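Local coordinates for protein staphylococcal enterotoxin-like toxin (Staphylococcus aureus, PDB 4DXF) that probably binds carbohydrate as a staphylococcal superantigen-like protein, pairing an OB-fold domain with a beta-grasp domain, at residues A[75-80]-A[96-101]; A[103-108]-A[132-137]. One frame throughout, in Å; residues are numbered along the deposited sequence.

Contact 1 (A[75-80]-A[96-101]); sequences NVDVFV and GITKSN
Strands 76-80 and 92-99 form a beta hairpin of the OB-fold domain, and their paired segments run antiparallel at 146°, a clear twist. Backbone bonding sets the register. Asp77 and Thr98 are a hydrogen-bonded pair: Asp77 N donates to Thr98 O and Thr98 N to Asp77 O, each at 2.9 Å, the latter in the carbonyl plane. Phe79 N to Gly96 O continues the ladder one way, and Ser100 N to Asn75 O (3.0 Å) the other. Next to Ser100, Asn75 and Val76 both face Glu33 in a G1 beta bulge where the chain turns a corner.

Apolar contact lies on the face bearing Val78 and Ile97, where Ile58 of strand 56-59 touches both side chains. Val76 CG1, anti to its backbone N, crosses Ile97 CG2 obliquely at 3.8 Å, while Val78 CG2 stands 4.3 Å from Ile97 CG1.

Polar side chains gather on the opposite face. With CG of Asp77 beside the backbone N (chi1 -80°), OD1 receives Ser100 OG at 2.7 Å, from 48° out of the carboxylate plane, besides Asn32 N. A water donates to Asp77 OD2 (2.6 Å), also salt-bridged to Lys133 NZ, and accepts from Asn101 N (2.9 Å).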
# COMPACT_ATOMS: atom_id res chain seq x y z
N ASN A 75 9.73 -0.34 17.48
CA ASN A 75 10.35 -0.24 16.15
C ASN A 75 9.40 -0.68 15.04
O ASN A 75 9.79 -1.46 14.17
CB ASN A 75 11.57 -1.09 15.95
CG ASN A 75 12.74 -0.66 16.83
OD1 ASN A 75 13.32 -1.50 17.53
ND2 ASN A 75 13.07 0.62 16.81
N VAL A 76 8.21 -0.18 15.18
CA VAL A 76 7.11 -0.32 14.20
C VAL A 76 6.94 0.98 13.38
O VAL A 76 6.89 2.09 13.95
CB VAL A 76 5.85 -0.71 15.01
CG1 VAL A 76 4.55 -0.59 14.20
CG2 VAL A 76 6.14 -2.15 15.47
N ASP A 77 6.74 0.79 12.05
CA ASP A 77 6.39 1.87 11.13
C ASP A 77 5.00 1.38 10.58
O ASP A 77 4.85 0.19 10.41
CB ASP A 77 7.35 1.89 9.96
CG ASP A 77 8.68 2.57 10.26
OD1 ASP A 77 8.90 2.83 11.47
OD2 ASP A 77 9.43 2.82 9.29
N VAL A 78 4.08 2.30 10.39
CA VAL A 78 2.76 1.95 9.78
C VAL A 78 2.45 2.93 8.68
O VAL A 78 2.57 4.18 8.84
CB VAL A 78 1.66 1.96 10.84
CG1 VAL A 78 0.35 1.35 10.24
CG2 VAL A 78 2.03 1.09 12.07
N PHE A 79 2.03 2.34 7.52
CA PHE A 79 1.49 3.15 6.46
C PHE A 79 -0.05 2.99 6.66
O PHE A 79 -0.53 1.82 6.56
CB PHE A 79 1.98 2.57 5.11
CG PHE A 79 1.39 3.33 3.95
CD1 PHE A 79 1.86 4.59 3.63
CD2 PHE A 79 0.33 2.79 3.24
CE1 PHE A 79 1.25 5.39 2.57
CE2 PHE A 79 -0.31 3.55 2.20
CZ PHE A 79 0.16 4.82 1.84
N VAL A 80 -0.73 4.11 6.85
CA VAL A 80 -2.14 4.21 7.25
C VAL A 80 -2.95 4.82 6.13
O VAL A 80 -2.66 5.90 5.65
CB VAL A 80 -2.34 5.04 8.57
CG1 VAL A 80 -3.85 5.28 8.94
CG2 VAL A 80 -1.62 4.38 9.69
N GLY A 96 -0.02 -2.83 6.51
CA GLY A 96 0.90 -1.69 6.33
C GLY A 96 1.93 -1.60 7.44
O GLY A 96 2.57 -0.55 7.59
N ILE A 97 2.08 -2.68 8.22
CA ILE A 97 3.07 -2.62 9.39
C ILE A 97 4.35 -3.14 8.97
O ILE A 97 4.41 -4.28 8.39
CB ILE A 97 2.56 -3.48 10.59
CG1 ILE A 97 1.19 -3.02 10.98
CG2 ILE A 97 3.55 -3.31 11.78
CD1 ILE A 97 0.41 -3.99 11.90
N THR A 98 5.46 -2.39 9.26
CA THR A 98 6.76 -2.81 8.84
C THR A 98 7.78 -2.52 10.03
O THR A 98 7.41 -1.84 10.92
CB THR A 98 7.33 -2.00 7.63
OG1 THR A 98 7.27 -0.63 7.85
CG2 THR A 98 6.44 -2.33 6.33
N LYS A 99 8.94 -3.08 9.92
CA LYS A 99 10.06 -2.80 10.83
C LYS A 99 10.68 -1.46 10.47
O LYS A 99 10.97 -1.17 9.33
CB LYS A 99 11.14 -3.87 10.72
CG LYS A 99 12.21 -3.71 11.84
CD LYS A 99 12.93 -5.06 12.12
CE LYS A 99 14.23 -5.24 11.28
NZ LYS A 99 15.45 -4.60 11.91
N SER A 100 10.93 -0.63 11.48
CA SER A 100 11.56 0.68 11.27
C SER A 100 12.99 0.51 10.69
O SER A 100 13.64 -0.49 10.90
CB SER A 100 11.65 1.41 12.64
OG SER A 100 10.39 1.54 13.29
N ASN A 101 13.45 1.50 9.96
CA ASN A 101 14.80 1.52 9.41
C ASN A 101 15.84 1.31 10.53
O ASN A 101 15.62 1.77 11.64
CB ASN A 101 15.04 2.90 8.84
CG ASN A 101 14.41 3.06 7.45
OD1 ASN A 101 13.73 2.15 6.98
ND2 ASN A 101 14.64 4.17 6.81
O HOH W 1 11.81 3.88 9.63

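Contact 2 (A[103-108]-A[132-137]); sequences KKVDHK and TKEQIS
Three acceptors grip Lys133 NZ: Asp77 OD2 in a salt bridge, Thr98 OG1 in a hydrogen bond, and Gln135 O, whose bond at 3.1 Å is weak. Bends at chi3 (72°) and chi4 (40°) bring NZ to Gln135 O, and its other two partners lie on the hairpin of the OB-fold domain. Segment 132-137 itself lies within the beta-grasp domain, between strand 122-131 and helix 138-153.

Between 103-108 and 132-137 the central piece is Val105, whose side chain is directed at the short link between strand 122-131 and strand 135-137. It meets backbone more than side chain. CB lies 3.5 Å from Thr132 O, CG1 rests 3.9 Å from Lys133 N, and CG2, anti to the carbonyl carbon, comes 3.8 Å from Glu134 N. In return, Thr132 CA makes a C-H...O contact with Val105 O at 3.5 Å.

A water bridges the two backbones, accepting from Val105 N and donating to Thr132 O, each at 2.8 Å.

Farther out, the bent Lys103 chain crosses the Glu134 side chain at about a right angle. NZ and OE2 form a long salt bridge of 3.6 Å, while Glu134 OE1 bonds Ser102 OG. The direct contact between the segments thus rests on van der Waals packing, one bridging water and a long ion pair, which solvent probably weakens further.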
# COMPACT_ATOMS: atom_id res chain seq x y z
N LYS A 103 18.99 2.14 9.39
CA LYS A 103 20.01 2.95 8.68
C LYS A 103 19.31 3.88 7.68
O LYS A 103 18.13 3.66 7.38
CB LYS A 103 21.00 2.03 7.93
CG LYS A 103 20.34 1.08 6.91
CD LYS A 103 21.23 0.86 5.66
CE LYS A 103 22.39 -0.07 5.89
NZ LYS A 103 21.92 -1.48 6.02
N LYS A 104 20.02 4.91 7.20
CA LYS A 104 19.50 5.76 6.13
C LYS A 104 19.26 4.88 4.90
O LYS A 104 20.01 3.97 4.61
CB LYS A 104 20.53 6.79 5.70
CG LYS A 104 20.87 7.88 6.64
CD LYS A 104 21.94 8.72 5.92
CE LYS A 104 22.35 9.91 6.75
NZ LYS A 104 23.63 10.45 6.21
N VAL A 105 18.20 5.17 4.15
CA VAL A 105 17.93 4.49 2.89
C VAL A 105 17.61 5.58 1.85
O VAL A 105 16.72 6.40 2.07
CB VAL A 105 16.71 3.51 3.04
CG1 VAL A 105 16.33 2.88 1.73
CG2 VAL A 105 17.02 2.38 4.03
N ASP A 106 18.33 5.60 0.75
CA ASP A 106 18.10 6.56 -0.34
C ASP A 106 18.29 5.80 -1.63
O ASP A 106 19.39 5.57 -2.10
CB ASP A 106 19.02 7.81 -0.25
CG ASP A 106 18.72 8.85 -1.35
OD1 ASP A 106 17.74 8.64 -2.12
OD2 ASP A 106 19.46 9.86 -1.46
N HIS A 107 17.16 5.32 -2.16
CA HIS A 107 17.12 4.35 -3.21
C HIS A 107 16.01 4.83 -4.15
O HIS A 107 15.11 5.57 -3.74
CB HIS A 107 16.90 2.93 -2.63
CG HIS A 107 16.83 1.85 -3.67
ND1 HIS A 107 17.75 1.73 -4.71
CD2 HIS A 107 15.95 0.83 -3.83
CE1 HIS A 107 17.42 0.70 -5.47
NE2 HIS A 107 16.34 0.13 -4.96
N LYS A 108 16.14 4.48 -5.42
CA LYS A 108 15.28 5.00 -6.49
C LYS A 108 14.96 3.78 -7.35
O LYS A 108 15.83 2.97 -7.60
CB LYS A 108 16.06 6.10 -7.32
N THR A 132 12.57 5.16 0.69
CA THR A 132 13.29 5.68 1.91
C THR A 132 13.22 4.70 3.08
O THR A 132 13.77 4.95 4.17
CB THR A 132 12.73 7.03 2.31
OG1 THR A 132 11.33 6.94 2.64
CG2 THR A 132 12.97 8.06 1.17
N LYS A 133 12.63 3.56 2.83
CA LYS A 133 12.37 2.53 3.80
C LYS A 133 13.03 1.21 3.50
O LYS A 133 12.96 0.67 2.38
CB LYS A 133 10.86 2.35 4.07
CG LYS A 133 10.29 3.25 5.16
CD LYS A 133 8.76 3.16 5.25
CE LYS A 133 8.20 1.80 5.87
NZ LYS A 133 9.04 1.26 7.13
N GLU A 134 13.66 0.65 4.53
CA GLU A 134 14.34 -0.62 4.48
C GLU A 134 13.36 -1.75 4.17
O GLU A 134 13.64 -2.65 3.36
CB GLU A 134 15.02 -0.92 5.85
CG GLU A 134 16.22 -1.65 5.64
CD GLU A 134 17.22 -1.59 6.81
OE1 GLU A 134 16.86 -1.20 7.95
OE2 GLU A 134 18.36 -1.93 6.54
N GLN A 135 12.21 -1.68 4.82
CA GLN A 135 11.21 -2.70 4.63
C GLN A 135 9.91 -1.92 4.32
O GLN A 135 9.52 -1.06 5.06
CB GLN A 135 11.04 -3.48 5.90
CG GLN A 135 10.22 -4.73 5.66
CD GLN A 135 10.02 -5.56 6.90
OE1 GLN A 135 9.28 -5.19 7.79
NE2 GLN A 135 10.69 -6.68 6.97
N ILE A 136 9.22 -2.27 3.24
CA ILE A 136 8.05 -1.54 2.84
C ILE A 136 6.94 -2.56 2.57
O ILE A 136 7.24 -3.66 2.05
CB ILE A 136 8.38 -0.73 1.55
CG1 ILE A 136 7.19 0.16 1.19
CG2 ILE A 136 8.97 -1.61 0.42
CD1 ILE A 136 7.56 1.18 0.21
N SER A 137 5.75 -2.19 2.97
CA SER A 137 4.56 -3.04 2.84
C SER A 137 4.07 -2.98 1.40
O SER A 137 4.21 -1.94 0.70
CB SER A 137 3.38 -2.61 3.73
OG SER A 137 2.86 -1.31 3.55
O HOH W 2 15.94 6.56 5.04

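Contact 1 closes before contact 2 opens along the chain, and their centres lie 12 Å apart on the same side of the molecule's centre. Contact 1 belongs to the OB-fold, segment 132-137 of contact 2 belongs to the beta-grasp domain, and the two contacts touch directly. Lys133 NZ of contact 2 reaches both Asp77 OD2 and Thr98 OG1 of contact 1, each at 2.7 Å, so one buried lysine ties together both strands of the hairpin. Packing adds to this: Thr98 CG2 lies 3.4 Å from Ser137 N, ahead of helix 138-153. Asn101 bonds twice, through ND2 to Thr132 O and OD1 to Glu134 N, tying the end of segment 96-101 to the 132-134 backbone.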